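Local structure of glycosylation Associate Protein 1 (6OYC) at residues Lys39-Tyr43 with Asp500-Gly504; Pro108-Leu112 with Lys122-Gly126. The protein probably serves, with its partners Gap2 and Gap3, as an accessory Sec component in the glycosylation and secretion of streptococcal surface glycoproteins. One frame throughout, in Å; residues are numbered along the deposited sequence.

Contact 1 of 2, residues Lys39-Tyr43 with Asp500-Gly504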
ATOM      1  N   LYS A  39       0.293   2.396  14.281  1.00 40.92           N
ATOM      2  CA  LYS A  39       1.239   3.451  14.611  1.00 44.49           C
ATOM      3  C   LYS A  39       0.746   4.268  15.797  1.00 44.68           C
ATOM      4  O   LYS A  39       1.505   4.533  16.733  1.00 45.49           O
ATOM      5  CB  LYS A  39       1.473   4.356  13.395  1.00 44.12           C
ATOM      6  CG  LYS A  39       2.372   3.766  12.303  1.00 44.86           C
ATOM      7  CD  LYS A  39       3.835   4.223  12.436  1.00 47.31           C
ATOM      8  CE  LYS A  39       4.543   3.483  13.562  1.00 47.99           C
ATOM      9  NZ  LYS A  39       6.027   3.451  13.461  1.00 43.26           N
ATOM     10  N   MET A  40      -0.531   4.663  15.783  1.00 42.18           N
ATOM     11  CA  MET A  40      -1.031   5.529  16.842  1.00 44.99           C
ATOM     12  C   MET A  40      -1.225   4.772  18.148  1.00 45.26           C
ATOM     13  O   MET A  40      -1.070   5.358  19.227  1.00 44.85           O
ATOM     14  CB  MET A  40      -2.329   6.206  16.418  1.00 45.53           C
ATOM     15  CG  MET A  40      -3.442   5.281  16.058  1.00 44.69           C
ATOM     16  SD  MET A  40      -5.011   6.095  16.432  1.00 63.84           S
ATOM     17  CE  MET A  40      -5.342   6.997  14.941  1.00 48.16           C
ATOM     18  N   PHE A  41      -1.548   3.478  18.083  1.00 41.63           N
ATOM     19  CA  PHE A  41      -1.519   2.701  19.314  1.00 42.77           C
ATOM     20  C   PHE A  41      -0.100   2.594  19.848  1.00 45.03           C
ATOM     21  O   PHE A  41       0.099   2.575  21.067  1.00 45.51           O
ATOM     22  CB  PHE A  41      -2.135   1.317  19.096  1.00 40.78           C
ATOM     23  CG  PHE A  41      -3.626   1.315  19.208  1.00 40.86           C
ATOM     24  CD1 PHE A  41      -4.394   2.014  18.299  1.00 39.14           C
ATOM     25  CD2 PHE A  41      -4.261   0.665  20.256  1.00 39.51           C
ATOM     26  CE1 PHE A  41      -5.766   2.044  18.411  1.00 42.05           C
ATOM     27  CE2 PHE A  41      -5.640   0.693  20.377  1.00 36.91           C
ATOM     28  CZ  PHE A  41      -6.397   1.372  19.452  1.00 35.76           C
ATOM     29  N   ASP A  42       0.892   2.546  18.950  1.00 44.20           N
ATOM     30  CA  ASP A  42       2.297   2.552  19.355  1.00 48.63           C
ATOM     31  C   ASP A  42       2.675   3.877  20.006  1.00 48.48           C
ATOM     32  O   ASP A  42       3.226   3.902  21.114  1.00 48.85           O
ATOM     33  CB  ASP A  42       3.200   2.293  18.141  1.00 50.56           C
ATOM     34  CG  ASP A  42       3.340   0.812  17.815  1.00 52.30           C
ATOM     35  OD1 ASP A  42       2.656  -0.002  18.471  1.00 52.88           O
ATOM     36  OD2 ASP A  42       4.136   0.466  16.911  1.00 52.23           O
ATOM     37  N   TYR A  43       2.417   4.989  19.307  1.00 48.74           N
ATOM     38  CA  TYR A  43       2.589   6.319  19.881  1.00 50.12           C
ATOM     39  C   TYR A  43       1.900   6.430  21.231  1.00 54.97           C
ATOM     40  O   TYR A  43       2.372   7.160  22.114  1.00 57.14           O
ATOM     41  CB  TYR A  43       2.013   7.386  18.942  1.00 47.61           C
ATOM     42  CG  TYR A  43       2.758   7.581  17.641  1.00 51.75           C
ATOM     43  CD1 TYR A  43       4.120   7.315  17.546  1.00 58.29           C
ATOM     44  CD2 TYR A  43       2.100   8.042  16.507  1.00 49.12           C
ATOM     45  CE1 TYR A  43       4.806   7.503  16.353  1.00 60.62           C
ATOM     46  CE2 TYR A  43       2.769   8.217  15.311  1.00 49.20           C
ATOM     47  CZ  TYR A  43       4.122   7.954  15.242  1.00 57.18           C
ATOM     48  OH  TYR A  43       4.799   8.140  14.066  1.00 59.60           O
ATOM     49  N   ASP A 500      -3.883  15.264  17.342  1.00 61.15           N
ATOM     50  CA  ASP A 500      -4.942  14.406  17.860  1.00 67.13           C
ATOM     51  C   ASP A 500      -4.595  12.937  17.670  1.00 64.78           C
ATOM     52  O   ASP A 500      -5.149  12.076  18.362  1.00 59.78           O
ATOM     53  CB  ASP A 500      -6.275  14.725  17.176  1.00 70.84           C
ATOM     54  CG  ASP A 500      -6.572  16.212  17.138  1.00 77.08           C
ATOM     55  OD1 ASP A 500      -7.241  16.668  16.181  1.00 81.40           O
ATOM     56  OD2 ASP A 500      -6.132  16.930  18.065  1.00 80.99           O
ATOM     57  N   TYR A 501      -3.659  12.658  16.764  1.00 65.38           N
ATOM     58  CA  TYR A 501      -3.196  11.344  16.349  1.00 56.50           C
ATOM     59  C   TYR A 501      -1.885  10.936  17.013  1.00 53.62           C
ATOM     60  O   TYR A 501      -1.721   9.773  17.375  1.00 54.16           O
ATOM     61  CB  TYR A 501      -3.044  11.352  14.820  1.00 58.06           C
ATOM     62  CG  TYR A 501      -2.384  10.151  14.197  1.00 55.28           C
ATOM     63  CD1 TYR A 501      -1.015  10.129  13.945  1.00 48.13           C
ATOM     64  CD2 TYR A 501      -3.136   9.051  13.826  1.00 53.34           C
ATOM     65  CE1 TYR A 501      -0.420   9.027  13.360  1.00 44.61           C
ATOM     66  CE2 TYR A 501      -2.551   7.944  13.247  1.00 50.57           C
ATOM     67  CZ  TYR A 501      -1.198   7.942  13.004  1.00 47.01           C
ATOM     68  OH  TYR A 501      -0.642   6.838  12.416  1.00 45.77           O
ATOM     69  N   THR A 502      -0.932  11.860  17.178  1.00 59.91           N
ATOM     70  CA  THR A 502       0.294  11.528  17.904  1.00 58.45           C
ATOM     71  C   THR A 502       0.118  11.604  19.415  1.00 57.82           C
ATOM     72  O   THR A 502       0.843  10.927  20.149  1.00 56.78           O
ATOM     73  CB  THR A 502       1.442  12.454  17.505  1.00 51.60           C
ATOM     74  OG1 THR A 502       0.936  13.773  17.268  1.00 65.32           O
ATOM     75  CG2 THR A 502       2.135  11.936  16.265  1.00 57.32           C
ATOM     76  N   GLY A 503      -0.814  12.417  19.894  1.00 54.44           N
ATOM     77  CA  GLY A 503      -0.949  12.720  21.296  1.00 55.94           C
ATOM     78  C   GLY A 503      -1.695  11.706  22.118  1.00 58.30           C
ATOM     79  O   GLY A 503      -1.699  11.823  23.345  1.00 49.64           O
ATOM     80  N   GLY A 504      -2.331  10.720  21.483  1.00 55.52           N
ATOM     81  CA  GLY A 504      -2.994   9.647  22.187  1.00 48.00           C
ATOM     82  C   GLY A 504      -4.457   9.872  22.481  1.00 51.00           C
ATOM     83  O   GLY A 504      -5.136   8.931  22.912  1.00 52.58           O
TER
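No hydrogen bond joins 39-43 to 500-504; most of the 291 Å² buried between them lies on Y501, Y43 and M40. M40 CB lies over one face of the Y501 ring, 4.0 Å from the centroid and 27° off the normal, a CH-pi contact. M40 SD, 5.2 Å from that centroid and 52° off the normal, makes an oblique Met-aromatic contact, and M40 CE reaches Y501 CD2 at 3.2 Å. Y43 CE2 meets Y501 CE1 at 3.8 Å, with Y501 CE1 at the edge of the Y43 ring, and T502 CG2 at 3.9 Å. K39 CB lies 3.4 Å from Y501 OH. The polar ends hydrogen-bond beyond the segments: Y501 OH to N36 O, Y43 OH to T305 OG1, K39 NZ to D67 O. M40 touches L506 and V507 of helix 505-512, while F41, whose CA-to-CB bond points away from 500-504, meets F2 and F4 edge-to-face on strand 2-5. Helix 484-502, packed side chain to side chain, crosses back to the N-terminal parallel-sheet region, consistent with the GT-B clan.

Contact 2 of 2, residues Pro108-Leu112 with Lys122-Gly126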
ATOM      1  N   PRO A 108      17.281  -3.392 -17.687  1.00 29.90           N
ATOM      2  CA  PRO A 108      16.976  -2.357 -16.689  1.00 27.85           C
ATOM      3  C   PRO A 108      15.979  -2.795 -15.623  1.00 28.74           C
ATOM      4  O   PRO A 108      15.707  -2.011 -14.712  1.00 28.89           O
ATOM      5  CB  PRO A 108      16.405  -1.207 -17.540  1.00 27.93           C
ATOM      6  CG  PRO A 108      16.976  -1.411 -18.889  1.00 30.49           C
ATOM      7  CD  PRO A 108      17.093  -2.901 -19.067  1.00 29.61           C
ATOM      8  N   PHE A 109      15.427  -4.011 -15.681  1.00 27.00           N
ATOM      9  CA  PHE A 109      14.358  -4.370 -14.754  1.00 28.35           C
ATOM     10  C   PHE A 109      14.547  -5.742 -14.094  1.00 29.62           C
ATOM     11  O   PHE A 109      14.153  -5.919 -12.940  1.00 27.40           O
ATOM     12  CB  PHE A 109      13.007  -4.301 -15.479  1.00 25.83           C
ATOM     13  CG  PHE A 109      12.686  -2.923 -16.025  1.00 30.38           C
ATOM     14  CD1 PHE A 109      12.231  -1.903 -15.174  1.00 29.58           C
ATOM     15  CD2 PHE A 109      12.848  -2.634 -17.375  1.00 29.24           C
ATOM     16  CE1 PHE A 109      11.942  -0.616 -15.679  1.00 30.17           C
ATOM     17  CE2 PHE A 109      12.551  -1.355 -17.885  1.00 32.33           C
ATOM     18  CZ  PHE A 109      12.104  -0.346 -17.034  1.00 26.62           C
ATOM     19  N   ILE A 110      15.144  -6.712 -14.803  1.00 27.52           N
ATOM     20  CA  ILE A 110      15.324  -8.077 -14.319  1.00 27.55           C
ATOM     21  C   ILE A 110      16.648  -8.615 -14.854  1.00 28.03           C
ATOM     22  O   ILE A 110      17.320  -7.977 -15.668  1.00 28.47           O
ATOM     23  CB  ILE A 110      14.176  -9.008 -14.763  1.00 28.46           C
ATOM     24  CG1 ILE A 110      14.231  -9.194 -16.280  1.00 26.27           C
ATOM     25  CG2 ILE A 110      12.793  -8.494 -14.290  1.00 27.73           C
ATOM     26  CD1 ILE A 110      13.279 -10.228 -16.787  1.00 26.78           C
ATOM     27  N   VAL A 111      16.982  -9.844 -14.457  1.00 27.33           N
ATOM     28  CA  VAL A 111      18.112 -10.577 -15.026  1.00 28.23           C
ATOM     29  C   VAL A 111      17.585 -11.800 -15.765  1.00 28.82           C
ATOM     30  O   VAL A 111      16.735 -12.531 -15.246  1.00 26.62           O
ATOM     31  CB  VAL A 111      19.139 -10.981 -13.948  1.00 26.18           C
ATOM     32  CG1 VAL A 111      20.203 -11.842 -14.565  1.00 25.73           C
ATOM     33  CG2 VAL A 111      19.802  -9.740 -13.335  1.00 25.75           C
ATOM     34  N   LEU A 112      18.067 -12.002 -16.988  1.00 28.90           N
ATOM     35  CA  LEU A 112      17.807 -13.221 -17.742  1.00 30.65           C
ATOM     36  C   LEU A 112      18.950 -14.216 -17.554  1.00 30.72           C
ATOM     37  O   LEU A 112      20.124 -13.870 -17.749  1.00 29.27           O
ATOM     38  CB  LEU A 112      17.624 -12.907 -19.225  1.00 30.76           C
ATOM     39  CG  LEU A 112      16.439 -11.969 -19.454  1.00 32.64           C
ATOM     40  CD1 LEU A 112      16.435 -11.426 -20.897  1.00 30.03           C
ATOM     41  CD2 LEU A 112      15.121 -12.693 -19.109  1.00 25.65           C
ATOM     42  N   LYS A 122      14.060 -16.180 -15.198  1.00 29.38           N
ATOM     43  CA  LYS A 122      13.954 -14.740 -15.021  1.00 27.16           C
ATOM     44  C   LYS A 122      14.028 -14.444 -13.534  1.00 27.99           C
ATOM     45  O   LYS A 122      13.306 -15.048 -12.742  1.00 29.34           O
ATOM     46  CB  LYS A 122      12.668 -14.197 -15.611  1.00 24.68           C
ATOM     47  CG  LYS A 122      12.524 -14.463 -17.064  1.00 28.96           C
ATOM     48  CD  LYS A 122      11.393 -13.640 -17.678  1.00 25.85           C
ATOM     49  CE  LYS A 122      11.112 -14.101 -19.118  1.00 34.42           C
ATOM     50  NZ  LYS A 122      10.346 -13.097 -19.955  1.00 35.03           N
ATOM     51  N   VAL A 123      14.918 -13.540 -13.153  1.00 28.83           N
ATOM     52  CA  VAL A 123      15.198 -13.256 -11.756  1.00 28.64           C
ATOM     53  C   VAL A 123      14.547 -11.931 -11.412  1.00 27.14           C
ATOM     54  O   VAL A 123      14.747 -10.945 -12.123  1.00 27.89           O
ATOM     55  CB  VAL A 123      16.711 -13.225 -11.499  1.00 29.10           C
ATOM     56  CG1 VAL A 123      16.996 -12.860 -10.055  1.00 24.10           C
ATOM     57  CG2 VAL A 123      17.323 -14.584 -11.875  1.00 24.83           C
ATOM     58  N   GLN A 124      13.764 -11.907 -10.333  1.00 26.72           N
ATOM     59  CA  GLN A 124      13.002 -10.723  -9.954  1.00 27.73           C
ATOM     60  C   GLN A 124      13.449 -10.228  -8.591  1.00 30.66           C
ATOM     61  O   GLN A 124      13.736 -11.029  -7.687  1.00 25.17           O
ATOM     62  CB  GLN A 124      11.500 -11.000  -9.939  1.00 24.88           C
ATOM     63  CG  GLN A 124      10.899 -11.131 -11.355  1.00 24.46           C
ATOM     64  CD  GLN A 124      10.508  -9.792 -11.941  1.00 28.01           C
ATOM     65  OE1 GLN A 124      10.773  -8.741 -11.340  1.00 25.91           O
ATOM     66  NE2 GLN A 124       9.854  -9.813 -13.109  1.00 24.37           N
ATOM     67  N   PHE A 125      13.492  -8.900  -8.448  1.00 27.39           N
ATOM     68  CA  PHE A 125      13.961  -8.258  -7.231  1.00 29.53           C
ATOM     69  C   PHE A 125      12.850  -7.426  -6.602  1.00 31.22           C
ATOM     70  O   PHE A 125      11.997  -6.867  -7.296  1.00 31.50           O
ATOM     71  CB  PHE A 125      15.203  -7.394  -7.511  1.00 30.63           C
ATOM     72  CG  PHE A 125      16.314  -8.157  -8.179  1.00 27.19           C
ATOM     73  CD1 PHE A 125      16.365  -8.272  -9.567  1.00 30.10           C
ATOM     74  CD2 PHE A 125      17.263  -8.812  -7.427  1.00 29.03           C
ATOM     75  CE1 PHE A 125      17.374  -9.004 -10.190  1.00 25.81           C
ATOM     76  CE2 PHE A 125      18.276  -9.528  -8.035  1.00 31.27           C
ATOM     77  CZ  PHE A 125      18.326  -9.622  -9.425  1.00 29.47           C
ATOM     78  N   GLY A 126      12.857  -7.371  -5.271  1.00 28.56           N
ATOM     79  CA  GLY A 126      11.870  -6.613  -4.541  1.00 26.93           C
ATOM     80  C   GLY A 126      12.138  -5.115  -4.542  1.00 31.74           C
ATOM     81  O   GLY A 126      13.136  -4.612  -5.067  1.00 30.60           O
TER
HETATM   82  O   HOH W   1      13.130  -7.382 -10.651  1.00 27.67           O
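V123 N donates to V111 O at 2.9 Å with an N-H...O angle of 162°, and the return bond from V111 N to V123 O is weak at 3.4 Å although nearly straight at 167°. Together they define V111 and V123 as an antiparallel hydrogen-bonded pair; L112 and K122 form the adjoining non-hydrogen-bonded pair, and K122 CA adds a CA-H...O contact to V111 O at 3.6 Å. Beyond V111, toward F109, water 1 takes over, lying 2.9 Å from F109 O and 2.8 Å from Q124 OE1 and accepting from F125 N at 2.7 Å. F109 O also accepts a hydrogen bond from W22 NE1, and Q124 NE2 bonds to Y23 OH. On the face carrying V111 and V123, their CB atoms are 4.1 Å apart, and V111 CG2 meets F125 CE1 at the ring edge, 4.0 Å away. On the L112-K122 face, L112 CD2 touches K122 CG at 3.7 Å. I110 CB packs against V123 O at 3.3 Å and I110 CD1 against K122 CD at 4.0 Å. The chemistry implies a hairpin joined by one good and one weak hydrogen bond at V111-V123, with a water bridging the segments where they diverge toward F109 and F125.

From the N terminus, the chain passes through strand 2-5 and helix 33-43, whose last residues 39-43 form the first half of contact 1, before reaching the antiparallel sheet. There contact 2 closes a short loop, ten residues apart at its closest ends, within the hairpin of strands 111-115 and 118-125. The chain then completes the N-terminal parallel sheet and builds the second one, and helix 484-502 returns to close contact 1 across 457 residues. Contact 2 is nested inside the loop closed by contact 1. The centres lie 39 Å apart on opposite sides of the chain's centre, with nearest atoms about 21 Å apart. Contact 1 ties the C-terminal helices to the N-terminal parallel-sheet region; contact 2 joins neighbouring strands.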